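PDB 1ZSW: glyoxalase family protein from Bacillus cereus, which binds a zinc ion and probably acts as a metalloenzyme of the vicinal oxygen chelate superfamily, its reaction unknown. Local coordinates for residues I275-Y279 with F280-Y284. Numbering follows the deposited sequence. Where two conformers were deposited one is given.
Sequences IDRFY and FKSLY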
loop_
_atom_site.group_PDB
_atom_site.type_symbol
_atom_site.label_atom_id
_atom_site.label_comp_id
_atom_site.label_asym_id
_atom_site.label_seq_id
_atom_site.Cartn_x
_atom_site.Cartn_y
_atom_site.Cartn_z
ATOM N N ILE A 275 -1.390 -17.996 -1.848
ATOM C CA ILE A 275 -0.587 -18.296 -0.655
ATOM C C ILE A 275 -1.307 -17.770 0.596
ATOM O O ILE A 275 -1.801 -16.647 0.614
ATOM C CB ILE A 275 0.779 -17.602 -0.756
ATOM C CG1 ILE A 275 1.565 -18.078 -1.993
ATOM C CG2 ILE A 275 1.592 -17.803 0.548
ATOM C CD1 ILE A 275 2.640 -17.096 -2.460
ATOM N N ASP A 276 -1.396 -18.589 1.635
ATOM C CA ASP A 276 -1.977 -18.152 2.886
ATOM C C ASP A 276 -0.941 -17.382 3.698
ATOM O O ASP A 276 0.106 -17.927 4.102
ATOM C CB ASP A 276 -2.537 -19.343 3.666
ATOM C CG ASP A 276 -3.374 -18.911 4.837
ATOM O OD1 ASP A 276 -3.370 -17.701 5.167
ATOM O OD2 ASP A 276 -4.037 -19.783 5.443
ATOM N N ARG A 277 -1.211 -16.084 3.876
ATOM C CA ARG A 277 -0.317 -15.193 4.593
ATOM C C ARG A 277 -0.791 -15.007 6.033
ATOM O O ARG A 277 -0.291 -14.125 6.745
ATOM C CB ARG A 277 -0.206 -13.845 3.862
ATOM C CG ARG A 277 0.523 -13.903 2.503
ATOM C CD ARG A 277 1.924 -14.492 2.612
ATOM N NE ARG A 277 2.813 -14.098 1.508
ATOM C CZ ARG A 277 3.997 -14.667 1.270
ATOM N NH1 ARG A 277 4.404 -15.702 2.019
ATOM N NH2 ARG A 277 4.755 -14.246 0.257
ATOM N N PHE A 278 -1.711 -15.880 6.447
ATOM C CA PHE A 278 -2.319 -15.900 7.779
ATOM C C PHE A 278 -3.332 -14.776 7.997
ATOM O O PHE A 278 -4.520 -15.037 8.218
ATOM C CB PHE A 278 -1.261 -15.975 8.901
ATOM C CG PHE A 278 -1.828 -16.359 10.243
ATOM C CD1 PHE A 278 -2.443 -17.591 10.429
ATOM C CD2 PHE A 278 -1.724 -15.495 11.320
ATOM C CE1 PHE A 278 -2.966 -17.947 11.668
ATOM C CE2 PHE A 278 -2.239 -15.848 12.565
ATOM C CZ PHE A 278 -2.864 -17.073 12.733
ATOM N N TYR A 279 -2.870 -13.533 7.884
ATOM C CA TYR A 279 -3.732 -12.380 8.078
ATOM C C TYR A 279 -4.633 -12.141 6.858
ATOM O O TYR A 279 -5.588 -11.368 6.938
ATOM C CB TYR A 279 -2.876 -11.163 8.366
ATOM C CG TYR A 279 -1.832 -11.459 9.434
ATOM C CD1 TYR A 279 -0.472 -11.417 9.128
ATOM C CD2 TYR A 279 -2.218 -11.815 10.737
ATOM C CE1 TYR A 279 0.491 -11.684 10.098
ATOM C CE2 TYR A 279 -1.267 -12.092 11.709
ATOM C CZ TYR A 279 0.086 -12.025 11.385
ATOM O OH TYR A 279 1.052 -12.310 12.341
ATOM N N PHE A 280 -4.316 -12.822 5.752
ATOM C CA PHE A 280 -5.112 -12.814 4.523
ATOM C C PHE A 280 -4.553 -13.879 3.589
ATOM O O PHE A 280 -3.422 -14.374 3.806
ATOM C CB PHE A 280 -5.054 -11.412 3.841
ATOM C CG PHE A 280 -3.642 -10.846 3.691
ATOM C CD1 PHE A 280 -2.822 -11.226 2.608
ATOM C CD2 PHE A 280 -3.151 -9.906 4.616
ATOM C CE1 PHE A 280 -1.514 -10.682 2.451
ATOM C CE2 PHE A 280 -1.829 -9.367 4.470
ATOM C CZ PHE A 280 -1.030 -9.778 3.367
ATOM N N LYS A 281 -5.300 -14.223 2.533
ATOM C CA LYS A 281 -4.735 -15.017 1.450
ATOM C C LYS A 281 -4.477 -14.094 0.249
ATOM O O LYS A 281 -5.190 -13.090 0.057
ATOM C CB LYS A 281 -5.645 -16.176 1.044
ATOM C CG LYS A 281 -6.013 -17.147 2.190
ATOM C CD LYS A 281 -6.515 -18.437 1.499
ATOM C CE LYS A 281 -7.048 -19.501 2.478
ATOM N NZ LYS A 281 -8.152 -18.982 3.292
ATOM N N SER A 282 -3.461 -14.409 -0.521
ATOM C CA SER A 282 -3.125 -13.547 -1.649
ATOM C C SER A 282 -2.442 -14.281 -2.778
ATOM O O SER A 282 -1.979 -15.439 -2.601
ATOM C CB SER A 282 -2.276 -12.422 -1.143
ATOM O OG SER A 282 -0.966 -12.855 -0.868
ATOM N N LEU A 283 -2.322 -13.598 -3.913
ATOM C CA LEU A 283 -1.492 -14.069 -4.981
ATOM C C LEU A 283 -0.750 -12.879 -5.550
ATOM O O LEU A 283 -1.197 -11.730 -5.374
ATOM C CB LEU A 283 -2.326 -14.764 -6.054
ATOM C CG LEU A 283 -3.212 -13.867 -6.907
ATOM C CD1 LEU A 283 -2.546 -13.289 -8.130
ATOM C CD2 LEU A 283 -4.421 -14.729 -7.344
ATOM N N TYR A 284 0.405 -13.144 -6.124
ATOM C CA TYR A 284 1.216 -12.083 -6.729
ATOM C C TYR A 284 1.370 -12.311 -8.228
ATOM O O TYR A 284 1.446 -13.437 -8.720
ATOM C CB TYR A 284 2.629 -12.086 -6.117
ATOM C CG TYR A 284 2.667 -11.914 -4.608
ATOM C CD1 TYR A 284 3.015 -10.687 -4.008
ATOM C CD2 TYR A 284 2.332 -12.997 -3.773
ATOM C CE1 TYR A 284 3.050 -10.602 -2.592
ATOM C CE2 TYR A 284 2.339 -12.910 -2.408
ATOM C CZ TYR A 284 2.691 -11.723 -1.818
ATOM O OH TYR A 284 2.663 -11.752 -0.432
#
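R277 and Y284 meet across a tight beta hairpin whose turn lets the edge of an arginine's guanidinium meet a tyrosine hydroxyl. The arginine bends at its second torsion (chi2 -56°), which carries the guanidinium along the hairpin to the end of the tyrosine. There R277 NE donates to Y284 OH at 3.0 Å, the hydroxyl lying almost in the guanidinium plane, while NH2 adds a weak second bond. The two flat groups stand steeply to each other, 76° between planes. I275 CD1 reaches the same ring, 4.2 Å from Y284 CE2. R277 CB makes an off-centre CH-pi contact with the F280 ring, approaching obliquely, 3.7 Å from F280 CE1.

The backbone register is that of an antiparallel pair. I275 and S282 are hydrogen-bonded partners, with I275 N 2.7 Å from S282 O, and R277 N donates to F280 O. At the bend, F278 N, 2.8 Å from D276 OD1, meets that oxygen from above the carboxylate plane, making an Asx turn.

The hairpin edges the eight-stranded sheet: strand 280-286 pairs with strand 292-300, and K281 turns toward helix 254-266, bridging to D254. F280, S282 and Y284 are second-shell neighbours of the three zinc ligands: S282 OG bonds E294, F280 packs on H33 of strand 31-38, and the Y284 ring meets H246 of strand 244-251 edge-to-face, both histidine strands lying beyond strand 292-300.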